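Local coordinates for NanS-p (Escherichia phage vB_EcoP_24B, PDB 6YP6), which is a phage-encoded carbohydrate esterase whose crystallised part probably binds carbohydrate, at residues Lys124-Met129 and Gly143-Phe148; Asn86-Ala91 and Tyr118-Ala123. One frame throughout, in Å; residues are numbered along the deposited sequence.

Contact 1: Lys124-Met129 and Gly143-Phe148; sequences KDLNVM and GTFGAF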
ATOM      1  N   LYS A 124       9.858  11.923 -14.152  1.00  8.90           N
ATOM      2  CA  LYS A 124       8.776  12.871 -14.351  1.00 10.39           C
ATOM      3  C   LYS A 124       7.480  12.553 -13.619  1.00  9.06           C
ATOM      4  O   LYS A 124       6.807  13.484 -13.177  1.00 10.17           O
ATOM      5  CB  LYS A 124       8.530  13.135 -15.844  1.00 13.26           C
ATOM      6  CG  LYS A 124       8.095  11.928 -16.663  1.00 15.42           C
ATOM      7  CD  LYS A 124       8.109  12.273 -18.164  1.00 17.22           C
ATOM      8  CE  LYS A 124       7.433  11.194 -19.004  1.00 18.99           C
ATOM      9  NZ  LYS A 124       5.979  11.075 -18.709  1.00 20.44           N
ATOM     10  N   ASP A 125       7.116  11.281 -13.495  1.00  8.63           N
ATOM     11  CA  ASP A 125       5.794  10.884 -13.046  1.00  8.40           C
ATOM     12  C   ASP A 125       5.862  10.110 -11.732  1.00  7.54           C
ATOM     13  O   ASP A 125       6.870   9.492 -11.399  1.00  8.06           O
ATOM     14  CB  ASP A 125       5.134   9.959 -14.076  1.00  9.34           C
ATOM     15  CG  ASP A 125       4.782  10.648 -15.374  1.00 11.64           C
ATOM     16  OD1 ASP A 125       4.614  11.876 -15.369  1.00 11.99           O
ATOM     17  OD2 ASP A 125       4.658   9.930 -16.391  1.00 14.34           O
ATOM     18  N   LEU A 126       4.746  10.108 -11.002  1.00  7.36           N
ATOM     19  CA  LEU A 126       4.574   9.248  -9.835  1.00  7.14           C
ATOM     20  C   LEU A 126       3.890   7.962 -10.290  1.00  7.20           C
ATOM     21  O   LEU A 126       2.767   8.000 -10.805  1.00  8.07           O
ATOM     22  CB  LEU A 126       3.731   9.940  -8.763  1.00  7.42           C
ATOM     23  CG  LEU A 126       3.651   9.193  -7.431  1.00  7.97           C
ATOM     24  CD1 LEU A 126       5.007   9.151  -6.751  1.00  8.44           C
ATOM     25  CD2 LEU A 126       2.612   9.800  -6.504  1.00  9.17           C
ATOM     26  N   ASN A 127       4.554   6.827 -10.108  1.00  7.46           N
ATOM     27  CA  ASN A 127       4.100   5.548 -10.630  1.00  7.49           C
ATOM     28  C   ASN A 127       3.712   4.578  -9.521  1.00  7.20           C
ATOM     29  O   ASN A 127       4.228   4.641  -8.400  1.00  7.63           O
ATOM     30  CB  ASN A 127       5.216   4.930 -11.466  1.00  8.63           C
ATOM     31  CG  ASN A 127       5.552   5.770 -12.662  1.00  9.61           C
ATOM     32  OD1 ASN A 127       4.680   6.431 -13.238  1.00 10.33           O
ATOM     33  ND2 ASN A 127       6.817   5.774 -13.035  1.00 10.44           N
ATOM     34  N   VAL A 128       2.807   3.668  -9.883  1.00  7.40           N
ATOM     35  CA  VAL A 128       2.402   2.541  -9.057  1.00  7.38           C
ATOM     36  C   VAL A 128       2.923   1.278  -9.731  1.00  6.77           C
ATOM     37  O   VAL A 128       2.615   1.033 -10.901  1.00  7.59           O
ATOM     38  CB  VAL A 128       0.876   2.458  -8.920  1.00 10.12           C
ATOM     39  CG1 VAL A 128       0.508   1.316  -7.994  1.00 10.64           C
ATOM     40  CG2 VAL A 128       0.264   3.757  -8.450  1.00 11.58           C
ATOM     41  N   MET A 129       3.694   0.472  -8.995  1.00  6.97           N
ATOM     42  CA  MET A 129       4.400  -0.678  -9.521  1.00  7.45           C
ATOM     43  C   MET A 129       4.028  -1.927  -8.731  1.00  6.90           C
ATOM     44  O   MET A 129       3.695  -1.855  -7.551  1.00  7.26           O
ATOM     45  CB  MET A 129       5.919  -0.465  -9.362  1.00  7.78           C
ATOM     46  CG  MET A 129       6.450   0.803  -9.990  1.00  8.61           C
ATOM     47  SD  MET A 129       6.328   0.880 -11.789  1.00 10.59           S
ATOM     48  CE  MET A 129       7.398  -0.458 -12.270  1.00 11.85           C
ATOM     49  N   GLY A 143       0.230   1.638 -13.267  1.00  8.95           N
ATOM     50  CA  GLY A 143      -0.369   2.890 -13.676  1.00  9.05           C
ATOM     51  C   GLY A 143       0.451   4.040 -13.132  1.00  8.68           C
ATOM     52  O   GLY A 143       1.496   3.851 -12.517  1.00  8.59           O
ATOM     53  N   THR A 144      -0.053   5.241 -13.385  1.00  8.67           N
ATOM     54  CA  THR A 144       0.618   6.450 -12.947  1.00  9.08           C
ATOM     55  C   THR A 144      -0.415   7.448 -12.466  1.00  8.86           C
ATOM     56  O   THR A 144      -1.535   7.497 -12.975  1.00  9.72           O
ATOM     57  CB  THR A 144       1.468   7.050 -14.081  1.00  9.97           C
ATOM     58  OG1 THR A 144       2.153   8.201 -13.598  1.00 10.16           O
ATOM     59  CG2 THR A 144       0.637   7.478 -15.287  1.00 11.49           C
ATOM     60  N   PHE A 145      -0.012   8.274 -11.505  1.00  9.05           N
ATOM     61  CA  PHE A 145      -0.779   9.439 -11.093  1.00  9.85           C
ATOM     62  C   PHE A 145      -0.506  10.637 -11.984  1.00 11.73           C
ATOM     63  O   PHE A 145      -1.093  11.697 -11.765  1.00 14.98           O
ATOM     64  CB  PHE A 145      -0.445   9.817  -9.645  1.00  9.91           C
ATOM     65  CG  PHE A 145      -0.701   8.714  -8.650  1.00 10.41           C
ATOM     66  CD1 PHE A 145       0.302   7.825  -8.324  1.00 10.34           C
ATOM     67  CD2 PHE A 145      -1.931   8.571  -8.021  1.00 11.50           C
ATOM     68  CE1 PHE A 145       0.103   6.811  -7.418  1.00 11.74           C
ATOM     69  CE2 PHE A 145      -2.134   7.535  -7.101  1.00 12.01           C
ATOM     70  CZ  PHE A 145      -1.114   6.661  -6.817  1.00 12.07           C
ATOM     71  N   GLY A 146       0.359  10.488 -12.979  1.00 10.74           N
ATOM     72  CA  GLY A 146       0.744  11.591 -13.824  1.00 10.57           C
ATOM     73  C   GLY A 146       1.971  12.308 -13.291  1.00  9.63           C
ATOM     74  O   GLY A 146       2.715  11.797 -12.441  1.00  9.03           O
ATOM     75  N   ALA A 147       2.187  13.514 -13.815  1.00  9.61           N
ATOM     76  CA  ALA A 147       3.347  14.298 -13.423  1.00  9.76           C
ATOM     77  C   ALA A 147       3.387  14.420 -11.906  1.00  8.93           C
ATOM     78  O   ALA A 147       2.379  14.700 -11.260  1.00  9.67           O
ATOM     79  CB  ALA A 147       3.268  15.678 -14.063  1.00 11.10           C
ATOM     80  N   PHE A 148       4.573  14.229 -11.342  1.00  8.96           N
ATOM     81  CA  PHE A 148       4.722  14.281  -9.899  1.00  9.08           C
ATOM     82  C   PHE A 148       4.291  15.632  -9.348  1.00  8.89           C
ATOM     83  O   PHE A 148       4.582  16.683  -9.924  1.00  9.49           O
ATOM     84  CB  PHE A 148       6.180  14.039  -9.525  1.00  9.05           C
ATOM     85  CG  PHE A 148       6.452  14.169  -8.062  1.00  9.25           C
ATOM     86  CD1 PHE A 148       6.083  13.166  -7.189  1.00  9.06           C
ATOM     87  CD2 PHE A 148       7.050  15.305  -7.554  1.00  9.91           C
ATOM     88  CE1 PHE A 148       6.330  13.281  -5.840  1.00  9.70           C
ATOM     89  CE2 PHE A 148       7.304  15.422  -6.205  1.00 10.37           C
ATOM     90  CZ  PHE A 148       6.945  14.408  -5.337  1.00 10.13           C
TER
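Leu-126 meets both Phe-145 and Phe-148, one with each methyl branch. From Leu-126 CB, 4.1 Å from Phe-145 CD1, the side chain runs with CG anti to the backbone N (chi1 -172°). Leu-126 CG closes on the same ring atom, and Leu-126 CD2 comes to 3.5 Å from Phe-145 CD1. The other methyl, Leu-126 CD1, turns to the edge of the second ring, 4.2 Å from Phe-148 CD1. Val-128 CG2 approaches Phe-145 CE1 obliquely at 3.2 Å, an unusually short distance. The backbones pair antiparallel: Val-128 N bonds Gly-143 O, and Leu-126 O takes Phe-145 N nearly along the C=O axis. Thr-144 OG1 lies 2.9 Å from Leu-126 O and 3.1 Å from Asn-127 OD1, and its single proton could serve either; it also accepts from Gly-146 N, forming an ST turn where the chain swings round the corner. Beyond it, Phe-148 N reaches Lys-124 O at 3.0 Å in an almost straight bond. Asn-127 ND2 is held by Asp-122. The hairpin of strands 125-130 and 140-147 forms one margin of its sheet, and its apolar face packs on strands 71-79 and 152-159 of the other sheet through Phe-77, Val-79, Leu-155 and Phe-157.

Contact 2: Asn86-Ala91 and Tyr118-Ala123; sequences NQYVMA and YIQTDA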
ATOM      1  N   ASN A  86      13.704   8.282  -9.572  1.00  8.90           N
ATOM      2  CA  ASN A  86      13.837   6.919  -9.046  1.00  9.23           C
ATOM      3  C   ASN A  86      13.599   6.810  -7.548  1.00  8.18           C
ATOM      4  O   ASN A  86      13.689   5.704  -7.000  1.00  8.76           O
ATOM      5  CB  ASN A  86      15.164   6.293  -9.478  1.00 11.51           C
ATOM      6  CG  ASN A  86      15.365   6.424 -10.983  1.00 14.76           C
ATOM      7  OD1 ASN A  86      14.434   6.182 -11.761  1.00 17.05           O
ATOM      8  ND2 ASN A  86      16.545   6.853 -11.396  1.00 15.46           N
ATOM      9  N   GLN A  87      13.239   7.892  -6.879  1.00  7.76           N
ATOM     10  CA  GLN A  87      13.053   7.879  -5.432  1.00  7.48           C
ATOM     11  C   GLN A  87      11.722   7.252  -5.028  1.00  6.96           C
ATOM     12  O   GLN A  87      10.705   7.404  -5.706  1.00  7.15           O
ATOM     13  CB  GLN A  87      13.168   9.319  -4.932  1.00  7.34           C
ATOM     14  CG  GLN A  87      13.180   9.490  -3.438  1.00  7.58           C
ATOM     15  CD  GLN A  87      13.622  10.887  -3.081  1.00  8.26           C
ATOM     16  OE1 GLN A  87      12.786  11.770  -2.796  1.00  9.53           O
ATOM     17  NE2 GLN A  87      14.901  11.128  -3.152  1.00  8.37           N
ATOM     18  N   TYR A  88      11.756   6.495  -3.932  1.00  6.82           N
ATOM     19  CA  TYR A  88      10.581   5.814  -3.421  1.00  6.85           C
ATOM     20  C   TYR A  88       9.741   6.694  -2.508  1.00  6.50           C
ATOM     21  O   TYR A  88      10.256   7.557  -1.798  1.00  7.14           O
ATOM     22  CB  TYR A  88      10.977   4.558  -2.623  1.00  7.42           C
ATOM     23  CG  TYR A  88      11.641   3.512  -3.485  1.00  7.76           C
ATOM     24  CD1 TYR A  88      10.924   2.767  -4.417  1.00  8.07           C
ATOM     25  CD2 TYR A  88      13.011   3.294  -3.390  1.00  8.89           C
ATOM     26  CE1 TYR A  88      11.558   1.836  -5.216  1.00  8.70           C
ATOM     27  CE2 TYR A  88      13.654   2.370  -4.182  1.00  9.43           C
ATOM     28  CZ  TYR A  88      12.930   1.651  -5.100  1.00  9.69           C
ATOM     29  OH  TYR A  88      13.611   0.755  -5.880  1.00 11.73           O
ATOM     30  N   VAL A  89       8.434   6.396  -2.498  1.00  6.64           N
ATOM     31  CA  VAL A  89       7.512   6.860  -1.470  1.00  6.59           C
ATOM     32  C   VAL A  89       7.277   5.733  -0.464  1.00  6.78           C
ATOM     33  O   VAL A  89       7.721   5.817   0.684  1.00  7.79           O
ATOM     34  CB  VAL A  89       6.181   7.374  -2.060  1.00  7.16           C
ATOM     35  CG1 VAL A  89       5.287   7.904  -0.947  1.00  7.66           C
ATOM     36  CG2 VAL A  89       6.429   8.445  -3.113  1.00  7.21           C
ATOM     37  N   MET A  90       6.588   4.668  -0.869  1.00  6.70           N
ATOM     38  CA  MET A  90       6.228   3.608   0.073  1.00  6.60           C
ATOM     39  C   MET A  90       5.761   2.388  -0.698  1.00  6.52           C
ATOM     40  O   MET A  90       5.454   2.456  -1.888  1.00  7.21           O
ATOM     41  CB  MET A  90       5.147   4.100   1.038  1.00  7.22           C
ATOM     42  CG  MET A  90       3.828   4.432   0.385  1.00  7.63           C
ATOM     43  SD  MET A  90       2.767   5.261   1.561  1.00  8.99           S
ATOM     44  CE  MET A  90       1.507   5.884   0.469  1.00  9.89           C
ATOM     45  N   ALA A  91       5.685   1.280   0.023  1.00  6.83           N
ATOM     46  CA  ALA A  91       5.194   0.013  -0.480  1.00  6.59           C
ATOM     47  C   ALA A  91       4.189  -0.583   0.497  1.00  6.42           C
ATOM     48  O   ALA A  91       4.243  -0.348   1.709  1.00  6.99           O
ATOM     49  CB  ALA A  91       6.341  -0.994  -0.666  1.00  7.20           C
ATOM     50  N   TYR A 118       4.224  -0.784  -4.902  1.00  6.51           N
ATOM     51  CA  TYR A 118       5.038   0.324  -4.432  1.00  6.66           C
ATOM     52  C   TYR A 118       4.862   1.542  -5.318  1.00  6.47           C
ATOM     53  O   TYR A 118       4.458   1.465  -6.483  1.00  7.11           O
ATOM     54  CB  TYR A 118       6.514  -0.080  -4.256  1.00  7.16           C
ATOM     55  CG  TYR A 118       7.255  -0.474  -5.513  1.00  7.37           C
ATOM     56  CD1 TYR A 118       7.193  -1.775  -6.013  1.00  7.75           C
ATOM     57  CD2 TYR A 118       8.035   0.439  -6.192  1.00  7.25           C
ATOM     58  CE1 TYR A 118       7.883  -2.133  -7.161  1.00  7.96           C
ATOM     59  CE2 TYR A 118       8.730   0.093  -7.334  1.00  7.82           C
ATOM     60  CZ  TYR A 118       8.641  -1.198  -7.819  1.00  8.06           C
ATOM     61  OH  TYR A 118       9.292  -1.596  -8.963  1.00  8.65           O
ATOM     62  N   ILE A 119       5.184   2.676  -4.717  1.00  6.76           N
ATOM     63  CA  ILE A 119       4.990   3.988  -5.306  1.00  6.44           C
ATOM     64  C   ILE A 119       6.367   4.646  -5.388  1.00  6.75           C
ATOM     65  O   ILE A 119       7.093   4.710  -4.388  1.00  6.85           O
ATOM     66  CB  ILE A 119       4.005   4.819  -4.464  1.00  6.99           C
ATOM     67  CG1 ILE A 119       2.641   4.141  -4.372  1.00  7.95           C
ATOM     68  CG2 ILE A 119       3.898   6.237  -5.018  1.00  8.15           C
ATOM     69  CD1 ILE A 119       1.733   4.761  -3.342  1.00  9.29           C
ATOM     70  N   GLN A 120       6.729   5.106  -6.589  1.00  6.63           N
ATOM     71  CA  GLN A 120       8.070   5.572  -6.910  1.00  6.99           C
ATOM     72  C   GLN A 120       7.948   6.578  -8.040  1.00  7.10           C
ATOM     73  O   GLN A 120       7.090   6.419  -8.908  1.00  7.59           O
ATOM     74  CB  GLN A 120       8.907   4.370  -7.382  1.00  7.74           C
ATOM     75  CG  GLN A 120      10.352   4.668  -7.731  1.00  8.18           C
ATOM     76  CD  GLN A 120      11.023   3.528  -8.452  1.00  9.37           C
ATOM     77  OE1 GLN A 120      10.355   2.726  -9.116  1.00 10.98           O
ATOM     78  NE2 GLN A 120      12.348   3.448  -8.343  1.00  9.73           N
ATOM     79  N   THR A 121       8.818   7.585  -8.068  1.00  6.99           N
ATOM     80  CA  THR A 121       8.881   8.445  -9.238  1.00  7.67           C
ATOM     81  C   THR A 121       9.923   7.926 -10.218  1.00  7.95           C
ATOM     82  O   THR A 121      10.954   7.383  -9.822  1.00  8.94           O
ATOM     83  CB  THR A 121       9.218   9.896  -8.885  1.00  7.54           C
ATOM     84  OG1 THR A 121      10.383   9.969  -8.053  1.00  8.12           O
ATOM     85  CG2 THR A 121       8.087  10.563  -8.161  1.00  8.09           C
ATOM     86  N   ASP A 122       9.643   8.100 -11.513  1.00  8.30           N
ATOM     87  CA  ASP A 122      10.704   8.076 -12.520  1.00  8.97           C
ATOM     88  C   ASP A 122      11.277   9.491 -12.598  1.00  9.14           C
ATOM     89  O   ASP A 122      11.354  10.161 -11.563  1.00 10.59           O
ATOM     90  CB  ASP A 122      10.235   7.415 -13.822  1.00  9.30           C
ATOM     91  CG  ASP A 122       9.007   8.044 -14.439  1.00  9.34           C
ATOM     92  OD1 ASP A 122       8.784   9.251 -14.262  1.00  9.54           O
ATOM     93  OD2 ASP A 122       8.274   7.310 -15.148  1.00 10.12           O
ATOM     94  N   ALA A 123      11.721   9.957 -13.768  1.00  9.04           N
ATOM     95  CA  ALA A 123      12.223  11.327 -13.860  1.00  9.69           C
ATOM     96  C   ALA A 123      11.119  12.352 -14.070  1.00  8.96           C
ATOM     97  O   ALA A 123      11.412  13.549 -14.135  1.00  9.78           O
ATOM     98  CB  ALA A 123      13.267  11.448 -14.970  1.00 11.14           C
TER
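A classic beta bulge interrupts the antiparallel pairing here: Val-89 and Met-90 both stand opposite Ile-119. Val-89 N donates a hydrogen bond to Ile-119 O, and Met-90 O accepts one from Ile-119 N, both at 2.9 Å. The extra residue brings two consecutive side chains against one: Val-89 CG2 lies 3.9 Å from Ile-119 CG2, and Met-90, extended beyond CG, runs beside the isoleucine until its CE meets Ile-119 CD1 at 4.0 Å. On the other face, Tyr-88 and Gln-120 lie side by side and point the same way, ring and amide planes 11° apart, with Gln-120 NE2 3.6 Å from Tyr-88 CE1. The amide is fixed by a nearly straight bond from Gln-120 NE2 to Asn-86 O, 2.9 Å long; the donor sits above the carbonyl plane, whereas the oxygen lies close to the plane of the amide. Tyr-118 brings CD2 to the edge of the Tyr-88 ring, 3.9 Å from Tyr-88 CE1, and Tyr-118 CB rests against Ala-91 CB at 3.7 Å. Asn-139 holds the Tyr-118 hydroxyl. Val-89, Met-90 and Ile-119 turn inward to Cys-75, Phe-77, Val-79, Val-207 and Ile-209 of the facing sheet. Two antiparallel sheets packed through such an apolar layer are characteristic of a beta-sandwich, the architecture common among carbohydrate-binding modules.

Overall arrangement
From the N terminus, the chain first enters contact 2 on strand 88-95, and the return of strand 113-121 closes a loop of 26 residues. A short turn then leads directly into strand 125-130, where contact 1 opens; strand 140-147 closes it after 13 more residues. The two loops therefore follow in series, neither enclosing nor crossing the other. Their centres are 8 Å apart, and strands 113-121 and 125-130 are neighbours in one sheet, joined by probable hydrogen bonds from Asn-127 N to Gln-120 O and Met-129 N to Tyr-118 O. Together the contacts tie four successive strands into one end of that sheet, with 140-147 outermost.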